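Local coordinates for putative Nitroreductase (PDB 3EO7), which binds flavin mononucleotide and probably works as an FMN-dependent oxidoreductase of the nitroreductase type, at residues Leu345-Gln359 and Gly388-Pro401. Residues are numbered along the deposited sequence; the frame is centred on the assembly and turned at random. Where two conformers were deposited one is given.
With ACT (acetate ion), chain O.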
loop_
_atom_site.group_PDB
_atom_site.type_symbol
_atom_site.label_atom_id
_atom_site.label_comp_id
_atom_site.label_asym_id
_atom_site.label_seq_id
_atom_site.Cartn_x
_atom_site.Cartn_y
_atom_site.Cartn_z
ATOM N N LEU A 345 -9.626 12.039 19.918
ATOM C CA LEU A 345 -9.918 12.687 18.650
ATOM C C LEU A 345 -11.323 13.257 18.785
ATOM O O LEU A 345 -12.118 12.774 19.602
ATOM C CB LEU A 345 -9.929 11.704 17.471
ATOM C CG LEU A 345 -8.679 11.608 16.607
ATOM C CD1 LEU A 345 -7.414 11.519 17.411
ATOM C CD2 LEU A 345 -8.864 10.458 15.598
ATOM N N THR A 346 -11.636 14.270 17.991
ATOM C CA THR A 346 -13.007 14.715 17.890
ATOM C C THR A 346 -13.697 13.827 16.853
ATOM O O THR A 346 -13.062 13.219 15.998
ATOM C CB THR A 346 -13.146 16.174 17.452
ATOM O OG1 THR A 346 -12.668 16.337 16.112
ATOM C CG2 THR A 346 -12.412 17.119 18.415
ATOM N N PHE A 347 -15.020 13.756 16.902
ATOM C CA PHE A 347 -15.718 12.948 15.910
ATOM C C PHE A 347 -15.505 13.565 14.518
ATOM O O PHE A 347 -15.309 12.831 13.544
ATOM C CB PHE A 347 -17.187 12.796 16.273
ATOM C CG PHE A 347 -17.961 11.886 15.374
ATOM C CD1 PHE A 347 -17.441 10.687 14.917
ATOM C CD2 PHE A 347 -19.252 12.222 15.000
ATOM C CE1 PHE A 347 -18.176 9.861 14.098
ATOM C CE2 PHE A 347 -19.993 11.372 14.178
ATOM C CZ PHE A 347 -19.446 10.193 13.747
ATOM N N ASP A 348 -15.497 14.893 14.435
ATOM C CA ASP A 348 -15.186 15.543 13.146
ATOM C C ASP A 348 -13.821 15.120 12.575
ATOM O O ASP A 348 -13.669 14.964 11.355
ATOM C CB ASP A 348 -15.256 17.065 13.249
ATOM C CG ASP A 348 -16.688 17.597 13.206
ATOM O OD1 ASP A 348 -17.641 16.836 12.914
ATOM O OD2 ASP A 348 -16.841 18.810 13.465
ATOM N N GLU A 349 -12.823 14.957 13.445
ATOM C CA GLU A 349 -11.508 14.512 12.996
ATOM C C GLU A 349 -11.606 13.105 12.412
ATOM O O GLU A 349 -11.069 12.817 11.350
ATOM C CB GLU A 349 -10.491 14.563 14.140
ATOM C CG GLU A 349 -9.952 15.972 14.397
ATOM C CD GLU A 349 -9.170 16.137 15.700
ATOM O OE1 GLU A 349 -9.356 15.310 16.629
ATOM O OE2 GLU A 349 -8.416 17.158 15.802
ATOM N N LEU A 350 -12.264 12.196 13.132
ATOM C CA LEU A 350 -12.424 10.832 12.641
ATOM C C LEU A 350 -13.173 10.847 11.313
ATOM O O LEU A 350 -12.772 10.176 10.387
ATOM C CB LEU A 350 -13.179 9.952 13.656
ATOM C CG LEU A 350 -13.402 8.498 13.209
ATOM C CD1 LEU A 350 -12.052 7.786 12.970
ATOM C CD2 LEU A 350 -14.276 7.776 14.242
ATOM N N LYS A 351 -14.280 11.591 11.241
ATOM C CA LYS A 351 -15.048 11.671 9.988
ATOM C C LYS A 351 -14.195 12.183 8.822
ATOM O O LYS A 351 -14.322 11.686 7.695
ATOM C CB LYS A 351 -16.297 12.525 10.135
ATOM C CG LYS A 351 -17.417 11.843 10.928
ATOM C CD LYS A 351 -18.671 12.708 11.082
ATOM C CE LYS A 351 -18.445 13.899 11.989
ATOM N NZ LYS A 351 -19.746 14.650 12.245
ATOM N N ALA A 352 -13.357 13.183 9.082
ATOM C CA ALA A 352 -12.499 13.764 8.034
ATOM C C ALA A 352 -11.510 12.709 7.504
ATOM O O ALA A 352 -11.309 12.606 6.279
ATOM C CB ALA A 352 -11.785 15.015 8.544
ATOM N N LEU A 353 -10.910 11.928 8.416
ATOM C CA LEU A 353 -9.980 10.850 8.032
ATOM C C LEU A 353 -10.676 9.845 7.120
ATOM O O LEU A 353 -10.140 9.451 6.077
ATOM C CB LEU A 353 -9.426 10.124 9.259
ATOM C CG LEU A 353 -8.661 10.944 10.270
ATOM C CD1 LEU A 353 -8.200 10.044 11.426
ATOM C CD2 LEU A 353 -7.515 11.633 9.580
ATOM N N LEU A 354 -11.889 9.437 7.519
ATOM C CA LEU A 354 -12.649 8.460 6.742
ATOM C C LEU A 354 -13.055 9.034 5.385
ATOM O O LEU A 354 -13.100 8.318 4.380
ATOM C CB LEU A 354 -13.875 7.991 7.518
ATOM C CG LEU A 354 -13.602 7.221 8.808
ATOM C CD1 LEU A 354 -14.950 6.874 9.557
ATOM C CD2 LEU A 354 -12.767 5.970 8.499
ATOM N N ASP A 355 -13.388 10.309 5.366
ATOM C CA ASP A 355 -13.815 10.958 4.130
ATOM C C ASP A 355 -12.695 10.966 3.090
ATOM O O ASP A 355 -12.912 10.607 1.943
ATOM C CB ASP A 355 -14.260 12.394 4.424
ATOM C CG ASP A 355 -14.870 13.068 3.211
ATOM O OD1 ASP A 355 -15.953 12.638 2.776
ATOM O OD2 ASP A 355 -14.256 14.052 2.717
ATOM N N PHE A 356 -11.493 11.344 3.512
ATOM C CA PHE A 356 -10.371 11.412 2.590
ATOM C C PHE A 356 -9.981 10.009 2.113
ATOM O O PHE A 356 -9.595 9.816 0.974
ATOM C CB PHE A 356 -9.184 12.131 3.186
ATOM C CG PHE A 356 -7.995 12.134 2.268
ATOM C CD1 PHE A 356 -8.031 12.905 1.113
ATOM C CD2 PHE A 356 -6.870 11.395 2.527
ATOM C CE1 PHE A 356 -6.957 12.920 0.226
ATOM C CE2 PHE A 356 -5.767 11.422 1.640
ATOM C CZ PHE A 356 -5.829 12.179 0.483
ATOM N N THR A 357 -10.089 9.030 3.012
ATOM C CA THR A 357 -9.635 7.684 2.706
ATOM C C THR A 357 -10.619 6.943 1.812
ATOM O O THR A 357 -10.212 6.322 0.836
ATOM C CB THR A 357 -9.420 6.909 4.009
ATOM O OG1 THR A 357 -8.452 7.612 4.807
ATOM C CG2 THR A 357 -8.968 5.443 3.727
ATOM N N TYR A 358 -11.902 7.009 2.168
ATOM C CA TYR A 358 -12.965 6.258 1.489
ATOM C C TYR A 358 -13.907 6.989 0.545
ATOM O O TYR A 358 -14.702 6.323 -0.130
ATOM C CB TYR A 358 -13.827 5.542 2.542
ATOM C CG TYR A 358 -13.070 4.516 3.362
ATOM C CD1 TYR A 358 -12.976 3.213 2.943
ATOM C CD2 TYR A 358 -12.468 4.860 4.561
ATOM C CE1 TYR A 358 -12.306 2.248 3.705
ATOM C CE2 TYR A 358 -11.780 3.905 5.323
ATOM C CZ TYR A 358 -11.722 2.601 4.884
ATOM O OH TYR A 358 -11.075 1.637 5.621
ATOM N N GLN A 359 -13.859 8.323 0.534
ATOM C CA GLN A 359 -14.765 9.172 -0.255
ATOM C C GLN A 359 -13.976 10.117 -1.159
ATOM O O GLN A 359 -14.117 11.358 -1.095
ATOM C CB GLN A 359 -15.695 9.950 0.682
ATOM C CG GLN A 359 -16.347 9.110 1.803
ATOM C CD GLN A 359 -17.317 8.020 1.346
ATOM O OE1 GLN A 359 -18.029 8.163 0.333
ATOM N NE2 GLN A 359 -17.395 6.931 2.136
ATOM N N GLY A 388 -11.371 6.576 22.290
ATOM C CA GLY A 388 -11.342 7.980 22.677
ATOM C C GLY A 388 -11.694 8.940 21.576
ATOM O O GLY A 388 -10.844 9.663 21.094
ATOM N N VAL A 389 -12.953 8.946 21.156
ATOM C CA VAL A 389 -13.429 9.863 20.140
ATOM C C VAL A 389 -14.566 10.610 20.786
ATOM O O VAL A 389 -15.593 10.017 21.157
ATOM C CB VAL A 389 -13.842 9.169 18.830
ATOM C CG1 VAL A 389 -14.467 10.206 17.856
ATOM C CG2 VAL A 389 -12.647 8.454 18.214
ATOM N N GLN A 390 -14.394 11.911 21.009
ATOM C CA GLN A 390 -15.464 12.622 21.699
ATOM C C GLN A 390 -16.718 12.586 20.849
ATOM O O GLN A 390 -16.682 12.690 19.627
ATOM C CB GLN A 390 -15.111 14.042 22.127
ATOM C CG GLN A 390 -14.864 15.002 21.030
ATOM C CD GLN A 390 -15.194 16.430 21.446
ATOM O OE1 GLN A 390 -15.190 16.768 22.635
ATOM N NE2 GLN A 390 -15.485 17.265 20.465
ATOM N N GLY A 391 -17.826 12.366 21.530
ATOM C CA GLY A 391 -19.120 12.249 20.902
ATOM C C GLY A 391 -19.450 10.883 20.363
ATOM O O GLY A 391 -20.527 10.697 19.774
ATOM N N LEU A 392 -18.550 9.917 20.538
ATOM C CA LEU A 392 -18.807 8.570 20.095
ATOM C C LEU A 392 -18.579 7.627 21.281
ATOM O O LEU A 392 -17.543 7.704 21.961
ATOM C CB LEU A 392 -17.860 8.224 18.931
ATOM C CG LEU A 392 -18.179 7.157 17.920
ATOM C CD1 LEU A 392 -19.565 7.412 17.314
ATOM C CD2 LEU A 392 -17.087 7.147 16.845
ATOM N N GLU A 393 -19.553 6.759 21.565
ATOM C CA GLU A 393 -19.369 5.762 22.606
ATOM C C GLU A 393 -18.174 4.841 22.272
ATOM O O GLU A 393 -18.003 4.415 21.126
ATOM C CB GLU A 393 -20.624 4.907 22.752
ATOM C CG GLU A 393 -21.794 5.656 23.327
ATOM C CD GLU A 393 -23.021 4.802 23.467
ATOM O OE1 GLU A 393 -23.014 3.644 22.996
ATOM O OE2 GLU A 393 -24.010 5.292 24.046
ATOM N N ALA A 394 -17.411 4.466 23.299
ATOM C CA ALA A 394 -16.322 3.523 23.106
ATOM C C ALA A 394 -16.914 2.153 22.795
ATOM O O ALA A 394 -17.873 1.699 23.447
ATOM C CB ALA A 394 -15.428 3.452 24.361
ATOM N N GLY A 395 -16.359 1.528 21.766
ATOM C CA GLY A 395 -16.783 0.198 21.348
ATOM C C GLY A 395 -16.223 -0.134 19.988
ATOM O O GLY A 395 -15.211 0.405 19.565
ATOM N N CYS A 396 -16.906 -1.036 19.301
ATOM C CA CYS A 396 -16.504 -1.462 17.984
ATOM C C CYS A 396 -17.626 -1.150 17.028
ATOM O O CYS A 396 -18.802 -1.407 17.316
ATOM C CB CYS A 396 -16.187 -2.939 17.938
ATOM S SG CYS A 396 -15.529 -3.397 16.282
ATOM N N TYR A 397 -17.244 -0.608 15.873
ATOM C CA TYR A 397 -18.180 -0.190 14.839
ATOM C C TYR A 397 -17.788 -0.758 13.500
ATOM O O TYR A 397 -16.621 -0.777 13.133
ATOM C CB TYR A 397 -18.179 1.345 14.709
ATOM C CG TYR A 397 -18.626 2.066 15.951
ATOM C CD1 TYR A 397 -17.746 2.263 17.007
ATOM C CD2 TYR A 397 -19.929 2.540 16.076
ATOM C CE1 TYR A 397 -18.142 2.905 18.139
ATOM C CE2 TYR A 397 -20.347 3.213 17.230
ATOM C CZ TYR A 397 -19.442 3.380 18.264
ATOM O OH TYR A 397 -19.836 4.033 19.405
ATOM N N TYR A 398 -18.765 -1.245 12.765
ATOM C CA TYR A 398 -18.556 -1.544 11.354
ATOM C C TYR A 398 -18.640 -0.216 10.612
ATOM O O TYR A 398 -19.514 0.608 10.892
ATOM C CB TYR A 398 -19.672 -2.439 10.844
ATOM C CG TYR A 398 -19.666 -2.673 9.359
ATOM C CD1 TYR A 398 -18.619 -3.339 8.738
ATOM C CD2 TYR A 398 -20.764 -2.294 8.592
ATOM C CE1 TYR A 398 -18.632 -3.597 7.361
ATOM C CE2 TYR A 398 -20.811 -2.579 7.224
ATOM C CZ TYR A 398 -19.747 -3.234 6.626
ATOM O OH TYR A 398 -19.816 -3.523 5.290
ATOM N N TYR A 399 -17.718 0.038 9.687
ATOM C CA TYR A 399 -17.809 1.227 8.880
ATOM C C TYR A 399 -18.338 0.811 7.492
ATOM O O TYR A 399 -17.764 -0.067 6.832
ATOM C CB TYR A 399 -16.467 1.943 8.753
ATOM C CG TYR A 399 -16.502 3.103 7.754
ATOM C CD1 TYR A 399 -17.389 4.175 7.923
ATOM C CD2 TYR A 399 -15.634 3.136 6.656
ATOM C CE1 TYR A 399 -17.425 5.243 7.004
ATOM C CE2 TYR A 399 -15.667 4.176 5.756
ATOM C CZ TYR A 399 -16.569 5.229 5.916
ATOM O OH TYR A 399 -16.589 6.277 5.016
ATOM N N ALA A 400 -19.474 1.404 7.124
ATOM C CA ALA A 400 -20.189 1.176 5.865
ATOM C C ALA A 400 -19.881 2.379 4.950
ATOM O O ALA A 400 -20.507 3.422 5.046
ATOM C CB ALA A 400 -21.724 1.085 6.138
ATOM N N PRO A 401 -18.871 2.251 4.089
ATOM C CA PRO A 401 -18.496 3.443 3.305
ATOM C C PRO A 401 -19.497 3.894 2.253
ATOM O O PRO A 401 -19.535 5.075 1.928
ATOM C CB PRO A 401 -17.173 3.041 2.673
ATOM C CG PRO A 401 -17.187 1.556 2.654
ATOM C CD PRO A 401 -17.950 1.129 3.880
HETATM C C ACT O . -22.536 7.749 19.882
HETATM O O ACT O . -22.048 8.303 20.891
HETATM O OXT ACT O . -23.137 8.537 19.098
HETATM C CH3 ACT O . -22.365 6.266 19.664
HETATM O O HOH W 1 -16.560 15.761 18.602
HETATM O O HOH W 2 -20.343 6.985 -0.216
#
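Y399 of strand 395-400 lies against L354, Y358 and Q359 in the last turns of helix 347-358, its CG anti to the backbone N (chi1 173°), which carries the ring to the helix. From CB the chain runs to a ring with L354 CD1 over one face, displaced toward CD1 and CE1, in a CH-pi contact 4.2 Å from the centroid. On the other border CE2 lies 3.5 Å from Y358 CG, putting the Y399 edge against the Y358 face in a T-shaped stack with planes at 65°. At the tip OH accepts from Q359 NE2 at 3.1 Å. A tyrosine suits a place that needs both a flat apolar body and a polar end. Glutamine suits its own: the bent Q359 chain lets NE2 also donate to P401 O, at 2.8 Å, so both amide hydrogens are used. A leucine in place of Y399 would probably strip Y358 of its stacking edge and leave Q359 NE2 one acceptor short.

At the helix start, branched apolar groups fill the helix-sheet interface: L350 CD2 packs on L392 CD2, and V389 CG1 on F347 CA. T346 and E349 form a capping box there. L345 N donates to G388 O, and Q390 N to L345 O; this parallel pairing, joined through helix 347-358, makes strands 345-346 and 381-390 a beta-alpha-beta unit.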